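Separin (Saccharomyces cerevisiae, PDB 5U1T) cleaves the MCD1/SCC1 cohesin subunit at the onset of anaphase as a caspase-like cysteine protease, and is held inactive by securin for most of the cell cycle. Local coordinates at residues L55-Y59 with T74-H78; T414-I419 with K437-F441; L1544-G1549 with S1561-A1567; S1364-L1368 with A1500-Y1504. All blocks are in the same frame, centred on the assembly; numbering follows the deposited sequence.

Interaction 1: L55-Y59 with T74-H78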
loop_
_atom_site.group_PDB
_atom_site.type_symbol
_atom_site.label_atom_id
_atom_site.label_comp_id
_atom_site.label_asym_id
_atom_site.label_seq_id
_atom_site.Cartn_x
_atom_site.Cartn_y
_atom_site.Cartn_z
ATOM N N LEU A 55 -26.967 38.293 32.080
ATOM C CA LEU A 55 -26.233 37.344 32.910
ATOM C C LEU A 55 -26.363 35.892 32.431
ATOM O O LEU A 55 -25.368 35.204 32.218
ATOM C CB LEU A 55 -26.699 37.453 34.362
ATOM C CG LEU A 55 -25.992 38.539 35.176
ATOM C CD1 LEU A 55 -26.602 38.691 36.584
ATOM C CD2 LEU A 55 -24.490 38.209 35.218
ATOM N N ASN A 56 -27.590 35.416 32.279
ATOM C CA ASN A 56 -27.787 34.059 31.834
ATOM C C ASN A 56 -27.228 33.823 30.429
ATOM O O ASN A 56 -26.768 32.733 30.101
ATOM C CB ASN A 56 -29.261 33.706 31.845
ATOM C CG ASN A 56 -29.506 32.326 31.305
ATOM O OD1 ASN A 56 -29.737 32.148 30.112
ATOM N ND2 ASN A 56 -29.409 31.330 32.174
ATOM N N SER A 57 -27.299 34.853 29.596
ATOM C CA SER A 57 -26.790 34.769 28.253
ATOM C C SER A 57 -25.272 34.533 28.287
ATOM O O SER A 57 -24.754 33.660 27.596
ATOM C CB SER A 57 -27.164 36.035 27.500
ATOM O OG SER A 57 -26.484 36.111 26.278
ATOM N N ILE A 58 -24.574 35.275 29.141
ATOM C CA ILE A 58 -23.122 35.173 29.273
ATOM C C ILE A 58 -22.683 33.878 29.976
ATOM O O ILE A 58 -21.745 33.220 29.525
ATOM C CB ILE A 58 -22.535 36.389 30.043
ATOM C CG1 ILE A 58 -22.870 37.703 29.331
ATOM C CG2 ILE A 58 -21.038 36.276 30.129
ATOM C CD1 ILE A 58 -22.860 38.961 30.255
ATOM N N TYR A 59 -23.343 33.521 31.076
ATOM C CA TYR A 59 -23.014 32.285 31.788
ATOM C C TYR A 59 -23.143 31.078 30.857
ATOM O O TYR A 59 -22.388 30.131 30.964
ATOM C CB TYR A 59 -23.921 32.077 33.008
ATOM C CG TYR A 59 -23.589 32.867 34.262
ATOM C CD1 TYR A 59 -22.351 32.750 34.893
ATOM C CD2 TYR A 59 -24.538 33.694 34.846
ATOM C CE1 TYR A 59 -22.060 33.465 36.041
ATOM C CE2 TYR A 59 -24.259 34.407 35.990
ATOM C CZ TYR A 59 -23.023 34.292 36.586
ATOM O OH TYR A 59 -22.769 35.009 37.740
ATOM N N THR A 74 -17.321 37.406 35.668
ATOM C CA THR A 74 -18.775 37.611 35.598
ATOM C C THR A 74 -19.463 37.462 36.964
ATOM O O THR A 74 -20.354 38.234 37.320
ATOM C CB THR A 74 -19.408 36.615 34.596
ATOM O OG1 THR A 74 -18.954 36.930 33.279
ATOM C CG2 THR A 74 -20.930 36.670 34.615
ATOM N N VAL A 75 -19.051 36.446 37.715
ATOM C CA VAL A 75 -19.524 36.216 39.067
ATOM C C VAL A 75 -19.216 37.422 39.960
ATOM O O VAL A 75 -20.018 37.810 40.816
ATOM C CB VAL A 75 -18.887 34.927 39.631
ATOM C CG1 VAL A 75 -18.842 34.919 41.144
ATOM C CG2 VAL A 75 -19.633 33.713 39.097
ATOM N N LYS A 76 -18.054 38.026 39.730
ATOM C CA LYS A 76 -17.614 39.186 40.482
ATOM C C LYS A 76 -18.572 40.356 40.287
ATOM O O LYS A 76 -18.954 41.051 41.256
ATOM C CB LYS A 76 -16.196 39.577 40.060
ATOM C CG LYS A 76 -15.425 40.320 41.125
ATOM C CD LYS A 76 -14.376 41.214 40.515
ATOM C CE LYS A 76 -13.990 42.303 41.502
ATOM N NZ LYS A 76 -12.589 42.706 41.262
ATOM N N GLN A 77 -18.971 40.565 39.039
ATOM C CA GLN A 77 -20.001 41.553 38.734
ATOM C C GLN A 77 -21.319 41.201 39.403
ATOM O O GLN A 77 -22.019 42.064 39.957
ATOM C CB GLN A 77 -20.197 41.667 37.227
ATOM C CG GLN A 77 -19.098 42.452 36.556
ATOM C CD GLN A 77 -19.092 42.275 35.071
ATOM O OE1 GLN A 77 -18.325 42.935 34.374
ATOM N NE2 GLN A 77 -19.935 41.371 34.561
ATOM N N HIS A 78 -21.640 39.917 39.353
ATOM C CA HIS A 78 -22.902 39.432 39.877
ATOM C C HIS A 78 -22.960 39.633 41.406
ATOM O O HIS A 78 -23.997 40.034 41.954
ATOM C CB HIS A 78 -23.081 37.966 39.485
ATOM C CG HIS A 78 -24.498 37.486 39.528
ATOM N ND1 HIS A 78 -24.893 36.296 38.970
ATOM C CD2 HIS A 78 -25.604 38.036 40.080
ATOM C CE1 HIS A 78 -26.190 36.128 39.163
ATOM N NE2 HIS A 78 -26.641 37.165 39.839
#

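Interaction 2: T414-I419 with K437-F441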
loop_
_atom_site.group_PDB
_atom_site.type_symbol
_atom_site.label_atom_id
_atom_site.label_comp_id
_atom_site.label_asym_id
_atom_site.label_seq_id
_atom_site.Cartn_x
_atom_site.Cartn_y
_atom_site.Cartn_z
ATOM N N THR A 414 -26.809 6.088 42.778
ATOM C CA THR A 414 -25.427 5.654 42.642
ATOM C C THR A 414 -24.613 6.575 41.723
ATOM O O THR A 414 -23.564 7.083 42.123
ATOM C CB THR A 414 -25.371 4.213 42.106
ATOM O OG1 THR A 414 -26.013 3.338 43.046
ATOM C CG2 THR A 414 -23.915 3.767 41.859
ATOM N N ALA A 415 -25.097 6.775 40.497
ATOM C CA ALA A 415 -24.490 7.695 39.538
ATOM C C ALA A 415 -24.172 9.048 40.160
ATOM O O ALA A 415 -23.059 9.565 40.049
ATOM C CB ALA A 415 -25.418 7.882 38.336
ATOM N N ASN A 416 -25.158 9.626 40.829
ATOM C CA ASN A 416 -24.980 10.960 41.370
ATOM C C ASN A 416 -23.950 11.028 42.481
ATOM O O ASN A 416 -23.218 12.001 42.583
ATOM C CB ASN A 416 -26.303 11.507 41.858
ATOM C CG ASN A 416 -26.386 12.993 41.701
ATOM O OD1 ASN A 416 -25.745 13.571 40.830
ATOM N ND2 ASN A 416 -27.165 13.632 42.558
ATOM N N LEU A 417 -23.880 9.994 43.309
ATOM C CA LEU A 417 -22.895 9.984 44.376
ATOM C C LEU A 417 -21.506 9.887 43.781
ATOM O O LEU A 417 -20.555 10.501 44.279
ATOM C CB LEU A 417 -23.143 8.832 45.338
ATOM C CG LEU A 417 -22.285 8.866 46.598
ATOM C CD1 LEU A 417 -22.358 10.224 47.227
ATOM C CD2 LEU A 417 -22.754 7.808 47.559
ATOM N N GLU A 418 -21.403 9.097 42.712
ATOM C CA GLU A 418 -20.186 8.990 41.922
ATOM C C GLU A 418 -19.758 10.371 41.436
ATOM O O GLU A 418 -18.634 10.808 41.685
ATOM C CB GLU A 418 -20.405 8.036 40.738
ATOM C CG GLU A 418 -19.150 7.688 39.969
ATOM C CD GLU A 418 -18.001 7.283 40.894
ATOM O OE1 GLU A 418 -18.109 6.243 41.590
ATOM O OE2 GLU A 418 -16.983 8.016 40.931
ATOM N N ILE A 419 -20.674 11.056 40.758
ATOM C CA ILE A 419 -20.438 12.420 40.297
ATOM C C ILE A 419 -20.061 13.360 41.433
ATOM O O ILE A 419 -19.145 14.181 41.300
ATOM C CB ILE A 419 -21.664 12.986 39.585
ATOM C CG1 ILE A 419 -21.855 12.290 38.239
ATOM C CG2 ILE A 419 -21.519 14.482 39.393
ATOM C CD1 ILE A 419 -20.650 12.391 37.311
ATOM N N LYS A 437 -16.472 3.122 35.454
ATOM C CA LYS A 437 -17.552 2.861 36.415
ATOM C C LYS A 437 -18.910 3.050 35.765
ATOM O O LYS A 437 -19.787 2.199 35.881
ATOM C CB LYS A 437 -17.450 3.779 37.639
ATOM C CG LYS A 437 -16.419 3.362 38.655
ATOM C CD LYS A 437 -16.594 4.110 39.941
ATOM C CE LYS A 437 -15.815 3.452 41.064
ATOM N NZ LYS A 437 -16.372 3.828 42.416
ATOM N N PHE A 438 -19.066 4.182 35.082
ATOM C CA PHE A 438 -20.328 4.535 34.464
ATOM C C PHE A 438 -20.645 3.553 33.350
ATOM O O PHE A 438 -21.809 3.311 33.035
ATOM C CB PHE A 438 -20.306 5.982 33.962
ATOM C CG PHE A 438 -21.008 6.969 34.902
ATOM C CD1 PHE A 438 -22.372 7.231 34.778
ATOM C CD2 PHE A 438 -20.307 7.619 35.903
ATOM C CE1 PHE A 438 -23.012 8.127 35.620
ATOM C CE2 PHE A 438 -20.944 8.518 36.754
ATOM C CZ PHE A 438 -22.298 8.770 36.613
ATOM N N GLU A 439 -19.607 2.954 32.781
ATOM C CA GLU A 439 -19.811 1.833 31.884
ATOM C C GLU A 439 -20.593 0.725 32.600
ATOM O O GLU A 439 -21.559 0.201 32.055
ATOM C CB GLU A 439 -18.483 1.299 31.364
ATOM C CG GLU A 439 -18.647 0.167 30.384
ATOM C CD GLU A 439 -17.410 -0.040 29.530
ATOM O OE1 GLU A 439 -16.292 0.167 30.053
ATOM O OE2 GLU A 439 -17.549 -0.400 28.335
ATOM N N LYS A 440 -20.208 0.386 33.825
ATOM C CA LYS A 440 -20.862 -0.728 34.506
ATOM C C LYS A 440 -22.287 -0.357 34.934
ATOM O O LYS A 440 -23.188 -1.188 34.812
ATOM C CB LYS A 440 -20.026 -1.207 35.704
ATOM C CG LYS A 440 -18.553 -1.482 35.348
ATOM C CD LYS A 440 -17.983 -2.813 35.908
ATOM C CE LYS A 440 -16.898 -3.390 34.964
ATOM N NZ LYS A 440 -16.373 -4.762 35.377
ATOM N N PHE A 441 -22.492 0.877 35.419
ATOM C CA PHE A 441 -23.842 1.397 35.708
ATOM C C PHE A 441 -24.743 1.266 34.483
ATOM O O PHE A 441 -25.781 0.604 34.538
ATOM C CB PHE A 441 -23.827 2.880 36.136
ATOM C CG PHE A 441 -22.921 3.186 37.298
ATOM C CD1 PHE A 441 -22.541 2.201 38.196
ATOM C CD2 PHE A 441 -22.454 4.475 37.490
ATOM C CE1 PHE A 441 -21.704 2.497 39.247
ATOM C CE2 PHE A 441 -21.615 4.773 38.544
ATOM C CZ PHE A 441 -21.240 3.782 39.418
#

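Interaction 3: L1544-G1549 with S1561-A1567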
loop_
_atom_site.group_PDB
_atom_site.type_symbol
_atom_site.label_atom_id
_atom_site.label_comp_id
_atom_site.label_asym_id
_atom_site.label_seq_id
_atom_site.Cartn_x
_atom_site.Cartn_y
_atom_site.Cartn_z
ATOM N N LEU A 1544 -0.824 -30.616 -51.949
ATOM C CA LEU A 1544 0.058 -30.992 -50.853
ATOM C C LEU A 1544 -0.194 -32.431 -50.413
ATOM O O LEU A 1544 0.739 -33.229 -50.280
ATOM C CB LEU A 1544 -0.140 -30.020 -49.685
ATOM C CG LEU A 1544 0.869 -29.930 -48.539
ATOM C CD1 LEU A 1544 0.500 -30.858 -47.414
ATOM C CD2 LEU A 1544 2.270 -30.215 -49.031
ATOM N N PHE A 1545 -1.470 -32.748 -50.199
ATOM C CA PHE A 1545 -1.908 -34.091 -49.823
ATOM C C PHE A 1545 -1.541 -35.138 -50.874
ATOM O O PHE A 1545 -1.047 -36.224 -50.545
ATOM C CB PHE A 1545 -3.425 -34.122 -49.608
ATOM C CG PHE A 1545 -3.921 -33.208 -48.519
ATOM C CD1 PHE A 1545 -3.125 -32.881 -47.438
ATOM C CD2 PHE A 1545 -5.203 -32.688 -48.574
ATOM C CE1 PHE A 1545 -3.597 -32.048 -46.441
ATOM C CE2 PHE A 1545 -5.674 -31.854 -47.578
ATOM C CZ PHE A 1545 -4.870 -31.536 -46.516
ATOM N N GLU A 1546 -1.803 -34.826 -52.140
ATOM C CA GLU A 1546 -1.571 -35.788 -53.203
ATOM C C GLU A 1546 -0.087 -36.101 -53.348
ATOM O O GLU A 1546 0.286 -37.265 -53.483
ATOM C CB GLU A 1546 -2.143 -35.284 -54.525
ATOM C CG GLU A 1546 -2.758 -36.401 -55.366
ATOM C CD GLU A 1546 -1.709 -37.304 -56.024
ATOM O OE1 GLU A 1546 -0.530 -36.866 -56.169
ATOM O OE2 GLU A 1546 -2.072 -38.450 -56.411
ATOM N N LYS A 1547 0.760 -35.075 -53.302
ATOM C CA LYS A 1547 2.200 -35.289 -53.450
ATOM C C LYS A 1547 2.803 -36.038 -52.242
ATOM O O LYS A 1547 3.785 -36.781 -52.393
ATOM C CB LYS A 1547 2.928 -33.951 -53.673
ATOM C CG LYS A 1547 2.697 -33.307 -55.047
ATOM C CD LYS A 1547 3.714 -33.781 -56.092
ATOM C CE LYS A 1547 3.081 -34.006 -57.471
ATOM N NZ LYS A 1547 2.120 -35.168 -57.506
ATOM N N MET A 1548 2.255 -35.795 -51.065
ATOM C CA MET A 1548 2.744 -36.446 -49.865
ATOM C C MET A 1548 2.206 -37.861 -49.743
ATOM O O MET A 1548 2.785 -38.686 -49.051
ATOM C CB MET A 1548 2.425 -35.625 -48.617
ATOM C CG MET A 1548 3.516 -35.692 -47.558
ATOM S SD MET A 1548 3.464 -34.362 -46.363
ATOM C CE MET A 1548 2.322 -33.316 -47.223
ATOM N N GLY A 1549 1.097 -38.131 -50.416
ATOM C CA GLY A 1549 0.507 -39.448 -50.413
ATOM C C GLY A 1549 -0.688 -39.593 -49.509
ATOM O O GLY A 1549 -1.167 -40.689 -49.274
ATOM N N SER A 1561 6.442 -41.444 -52.107
ATOM C CA SER A 1561 5.836 -40.143 -51.831
ATOM C C SER A 1561 6.883 -39.101 -51.465
ATOM O O SER A 1561 8.034 -39.436 -51.187
ATOM C CB SER A 1561 4.807 -40.258 -50.714
ATOM O OG SER A 1561 3.813 -41.184 -51.101
ATOM N N LEU A 1562 6.471 -37.837 -51.478
ATOM C CA LEU A 1562 7.355 -36.741 -51.084
ATOM C C LEU A 1562 7.260 -36.455 -49.584
ATOM O O LEU A 1562 6.218 -36.661 -48.952
ATOM C CB LEU A 1562 7.033 -35.461 -51.875
ATOM C CG LEU A 1562 7.182 -35.484 -53.400
ATOM C CD1 LEU A 1562 6.814 -34.155 -54.049
ATOM C CD2 LEU A 1562 8.591 -35.864 -53.762
ATOM N N SER A 1563 8.371 -35.982 -49.030
ATOM C CA SER A 1563 8.412 -35.408 -47.689
ATOM C C SER A 1563 7.564 -34.139 -47.619
ATOM O O SER A 1563 7.288 -33.527 -48.643
ATOM C CB SER A 1563 9.855 -35.092 -47.298
ATOM O OG SER A 1563 10.364 -34.002 -48.058
ATOM N N VAL A 1564 7.176 -33.724 -46.412
ATOM C CA VAL A 1564 6.358 -32.523 -46.244
ATOM C C VAL A 1564 7.097 -31.318 -46.826
ATOM O O VAL A 1564 6.478 -30.367 -47.296
ATOM C CB VAL A 1564 5.988 -32.265 -44.738
ATOM C CG1 VAL A 1564 7.146 -31.615 -43.974
ATOM C CG2 VAL A 1564 4.742 -31.401 -44.622
ATOM N N SER A 1565 8.424 -31.380 -46.823
ATOM C CA SER A 1565 9.238 -30.284 -47.316
ATOM C C SER A 1565 9.184 -30.156 -48.828
ATOM O O SER A 1565 8.702 -29.148 -49.354
ATOM C CB SER A 1565 10.682 -30.464 -46.863
ATOM O OG SER A 1565 10.788 -30.238 -45.472
ATOM N N TYR A 1566 9.693 -31.168 -49.525
ATOM C CA TYR A 1566 9.636 -31.178 -50.981
ATOM C C TYR A 1566 8.189 -31.018 -51.453
ATOM O O TYR A 1566 7.929 -30.309 -52.429
ATOM C CB TYR A 1566 10.245 -32.470 -51.566
ATOM C CG TYR A 1566 11.760 -32.616 -51.435
ATOM C CD1 TYR A 1566 12.636 -31.776 -52.125
ATOM C CD2 TYR A 1566 12.309 -33.607 -50.636
ATOM C CE1 TYR A 1566 14.029 -31.912 -51.997
ATOM C CE2 TYR A 1566 13.687 -33.750 -50.509
ATOM C CZ TYR A 1566 14.542 -32.906 -51.188
ATOM O OH TYR A 1566 15.899 -33.078 -51.041
ATOM N N ALA A 1567 7.251 -31.653 -50.747
ATOM C CA ALA A 1567 5.841 -31.617 -51.139
ATOM C C ALA A 1567 5.299 -30.200 -51.115
ATOM O O ALA A 1567 4.485 -29.832 -51.951
ATOM C CB ALA A 1567 5.005 -32.502 -50.244
#

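Interaction 4: S1364-L1368 with A1500-Y1504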
loop_
_atom_site.group_PDB
_atom_site.type_symbol
_atom_site.label_atom_id
_atom_site.label_comp_id
_atom_site.label_asym_id
_atom_site.label_seq_id
_atom_site.Cartn_x
_atom_site.Cartn_y
_atom_site.Cartn_z
ATOM N N SER A 1364 12.869 -14.636 -34.248
ATOM C CA SER A 1364 11.540 -14.038 -34.248
ATOM C C SER A 1364 11.492 -12.756 -35.100
ATOM O O SER A 1364 10.491 -12.485 -35.769
ATOM C CB SER A 1364 11.067 -13.758 -32.799
ATOM O OG SER A 1364 11.811 -12.735 -32.139
ATOM N N SER A 1365 12.574 -11.982 -35.108
ATOM C CA SER A 1365 12.576 -10.760 -35.895
ATOM C C SER A 1365 12.526 -11.057 -37.393
ATOM O O SER A 1365 12.063 -10.218 -38.172
ATOM C CB SER A 1365 13.795 -9.902 -35.578
ATOM O OG SER A 1365 14.971 -10.477 -36.100
ATOM N N CYS A 1366 12.979 -12.245 -37.797
ATOM C CA CYS A 1366 13.022 -12.585 -39.213
ATOM C C CYS A 1366 11.900 -13.519 -39.664
ATOM O O CYS A 1366 11.785 -13.829 -40.842
ATOM C CB CYS A 1366 14.369 -13.226 -39.560
ATOM S SG CYS A 1366 15.807 -12.148 -39.371
ATOM N N HIS A 1367 11.074 -13.963 -38.727
ATOM C CA HIS A 1367 10.016 -14.911 -39.030
ATOM C C HIS A 1367 9.051 -14.494 -40.145
ATOM O O HIS A 1367 8.667 -15.320 -40.977
ATOM C CB HIS A 1367 9.213 -15.184 -37.783
ATOM C CG HIS A 1367 7.858 -15.740 -38.064
ATOM N ND1 HIS A 1367 7.610 -17.093 -38.121
ATOM C CD2 HIS A 1367 6.677 -15.128 -38.319
ATOM C CE1 HIS A 1367 6.330 -17.292 -38.383
ATOM N NE2 HIS A 1367 5.743 -16.116 -38.510
ATOM N N LEU A 1368 8.645 -13.229 -40.159
ATOM C CA LEU A 1368 7.636 -12.773 -41.114
ATOM C C LEU A 1368 8.053 -12.924 -42.563
ATOM O O LEU A 1368 7.200 -13.113 -43.420
ATOM C CB LEU A 1368 7.254 -11.309 -40.867
ATOM C CG LEU A 1368 8.276 -10.178 -41.065
ATOM C CD1 LEU A 1368 7.576 -8.819 -41.258
ATOM C CD2 LEU A 1368 9.266 -10.114 -39.899
ATOM N N ALA A 1500 0.249 -19.352 -38.923
ATOM C CA ALA A 1500 1.657 -19.151 -38.584
ATOM C C ALA A 1500 2.025 -17.675 -38.421
ATOM O O ALA A 1500 3.202 -17.336 -38.282
ATOM C CB ALA A 1500 2.545 -19.789 -39.628
ATOM N N ALA A 1501 1.040 -16.790 -38.441
ATOM C CA ALA A 1501 1.334 -15.374 -38.262
ATOM C C ALA A 1501 1.715 -15.107 -36.816
ATOM O O ALA A 1501 1.469 -15.943 -35.940
ATOM C CB ALA A 1501 0.158 -14.517 -38.673
ATOM N N MET A 1502 2.333 -13.954 -36.577
ATOM C CA MET A 1502 2.754 -13.558 -35.247
ATOM C C MET A 1502 2.509 -12.078 -35.023
ATOM O O MET A 1502 2.885 -11.254 -35.859
ATOM C CB MET A 1502 4.229 -13.871 -35.029
ATOM C CG MET A 1502 4.504 -15.347 -34.939
ATOM S SD MET A 1502 5.641 -15.796 -33.628
ATOM C CE MET A 1502 7.211 -15.534 -34.446
ATOM N N LYS A 1503 1.869 -11.742 -33.902
ATOM C CA LYS A 1503 1.711 -10.345 -33.512
ATOM C C LYS A 1503 3.029 -9.831 -32.930
ATOM O O LYS A 1503 3.597 -10.457 -32.047
ATOM C CB LYS A 1503 0.565 -10.186 -32.508
ATOM C CG LYS A 1503 -0.835 -10.477 -33.064
ATOM C CD LYS A 1503 -1.943 -10.317 -31.972
ATOM C CE LYS A 1503 -3.397 -10.573 -32.467
ATOM N NZ LYS A 1503 -4.483 -10.443 -31.403
ATOM N N TYR A 1504 3.517 -8.702 -33.430
ATOM C CA TYR A 1504 4.805 -8.166 -33.005
ATOM C C TYR A 1504 4.708 -7.000 -31.993
ATOM O O TYR A 1504 3.880 -6.098 -32.146
ATOM C CB TYR A 1504 5.590 -7.697 -34.225
ATOM C CG TYR A 1504 6.324 -8.774 -34.998
ATOM C CD1 TYR A 1504 5.711 -9.449 -36.055
ATOM C CD2 TYR A 1504 7.643 -9.092 -34.691
ATOM C CE1 TYR A 1504 6.389 -10.427 -36.779
ATOM C CE2 TYR A 1504 8.333 -10.056 -35.400
ATOM C CZ TYR A 1504 7.708 -10.722 -36.452
ATOM O OH TYR A 1504 8.412 -11.684 -37.167
#

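Interaction 1: L55-Y59 with T74-H78
L55 lays its CD1 methyl over the imidazole of H78, 3.5 Å from the ring centroid and 6° off the ring normal, a CH-pi contact centred on the face. The other branch, CD2, reaches T74 CG2 at 3.9 Å, so the fork of the leucine straddles two residues one turn apart on the facing helix. A tyrosine reaches the same histidine from its edge. Y59 OH lies near the imidazole plane and shares a hydrogen bond of 2.8 Å with H78 ND1, while the two rings meet rim to rim with their planes at 40°. Because CG of H78 is anti to its backbone N (chi1 -159°), the imidazole leans across to the tyrosine. T74 turns its methyl the same way: CG2 sits over a face of the Y59 ring, 4.0 Å from the centroid and shifted toward the rim, and OG1 is left to bond H70 O in its own helix. At the ring edge V75 CG2 comes within 3.9 Å of Y59 CE1, and I58 CG2 touches T74 OG1 at the margin of the patch.

Helices 48-64 and 69-87, consecutive in the chain, thus form a nearly antiparallel helical hairpin, and helix 91-103 packs beside it through F100 and L101. That third helix also supplies E97, whose OE1 bonds H78 NE2. Both ring nitrogens of a buried histidine are therefore satisfied, which fixes the rotation of the imidazole, and the E97 carboxylate would probably keep a proton on NE2.

Interaction 2: T414-I419 with K437-F441
E418 reaches across to three residues of helix 431-444. Its CB and CG run past the F438 ring in the opposite direction, CG lying 3.8 Å from F438 CE2, and the same CG stands at the edge of the F441 ring, 4.1 Å from F441 CE2. With CG anti to the backbone N (chi1 -171°) the chain heads over to the other helix, and a bend at chi2 (48°) then turns the carboxylate aside from the phenyl groups. CD lies against the K437 aliphatic chain, and at the tip OE1 takes a salt-bridge hydrogen bond of 3.1 Å from K437 NZ. The ammonium comes from the syn side, 27° out of the carboxylate plane. K437 suits the place because its chain, extended beyond CG, spans the distance and lets NZ bond S392 OG as well.

The aromatic pair fills the remainder. A415, small enough to let a ring close in, sets CB 3.6 Å from F438 CE1, and I419 CG1 approaches F438 CZ at 3.9 Å. T414 puts CG2 over a face of F441, 4.0 Å from the ring centroid, while its OG1 bonds F410 O within its own helix. F441 CD2 in turn lies over the centre of the F438 ring.

Helices 408-425 and 431-444 make an antiparallel hairpin, with 388-404 beside the first and 448-458 covering F438 and F441. A buried carboxylate next to phenyl rings would be costly alone; K437 probably keeps it ionised, and S392 gives the lysine a second partner.

Interaction 3: L1544-G1549 with S1561-A1567
K1547 O accepts the backbone hydrogen bond of L1562 N at 3.0 Å, nearly straight at the hydrogen (167°) and with the donor tilted 19° from the carbonyl plane. It ties the last turn of one helix to the strand-like lead-in of the next. Alongside it the K1547 and L1562 side chains point the same way, K1547 CD lying 3.7 Å from L1562 CD1, while the lysine tip curls back to form a salt bridge with E1546.

M1548 supplies the apolar filling. Its CB points away from the other segment, but the chain beyond runs beside V1564: SD lies 3.7 Å from V1564 CB, and CE comes within 4.1 Å of A1567 CB. The small A1567 also admits L1544 CD2, 3.8 Å from its CB. An alanine in place of M1548 would lack CG, SD and CE, and is likely to open a gap beside V1564 and A1567.

Both helix ends are capped. G1549, with positive phi, is the C-prime residue of a Schellman motif that closes helix 1534-1548, a backbone shape in which glycine avoids the jam a CB would meet. S1563 is the N-cap of helix 1564-1571, its OG accepting from Y1566 N at 3.3 Å. S1561 OG bonds N1558 O in the connecting loop.

The two helices lie against the six-stranded sheet of the protease domain: L1544, M1548 and V1564 rest on F1493 of strand 1492-1494, and V1564 also on M1524 and L1526 of strand 1524-1528. M1548 meets F1594 of strand 1592-1594 as well, part of the small parallel pair with 1404-1406.

Interaction 4: S1364-L1368 with A1500-Y1504
H1367 holds CG anti to its backbone N (chi1 160°), and Y1504 holds CG anti to its carbonyl carbon (chi1 -81°), which bring the imidazole and the phenol oxygen together, Y1504 OH lying at the ring's edge, 3.6 Å from H1367 CB. The phenol finds a backbone oxygen: Y1504 OH donates to S1364 O at 2.6 Å, nearly along the C=O axis. L1368 N adds a weak bond of 3.4 Å to that Y1504 OH. The L1368 side chain brings CD2 to 3.8 Å from Y1504 CZ. A phenylalanine in place of Y1504 would lack the hydroxyl and would probably leave S1364 O without this hydrogen bond and L1368 N without its weak one.

The imidazole is clasped differently. M1502 brings CE over one face, 3.9 Å from the H1367 ring centroid, with its sulfur above that face and farther off. At the ring edge H1367 NE2 makes a weak, bent hydrogen bond of 2.8 Å to A1500 O, and ND1 is bonded to Y1588 OH of strand 1585-1589.

Segment 1500-1504 follows closely on C1497, the active-site cysteine by similarity, and the A1501 side chain is about 8 Å from that of C1497. Y1588 OH and the methionine methyl probably hold H1367 in orientation, the weak NE2 bond adding less. The loop that follows C1497 is thus joined to 1364-1368 through one sound phenol-to-carbonyl bond, two weak hydrogen bonds and the methionine on the imidazole.

In the fold
The four contacts fall into two groups at opposite sides of the chain's centre. Interactions 1 and 2 each join two consecutive helices of the helical region, and their centres are 31 Å apart. Interactions 3 and 4 belong to the protease end, 25 Å apart between centres and about 13 Å between nearest atoms, without touching. Interaction 4 is the one beside the active site, A1501 lying about 8 Å from C1497 between side chains, and it unites loops 132 residues apart in sequence; interaction 3 lies away from that site, against strands 1492-1494 and 1524-1528, the first of which leads into loop 1500-1504. From interaction 1 to interaction 4 the centres are 92 Å apart, which reflects the elongated shape of separase.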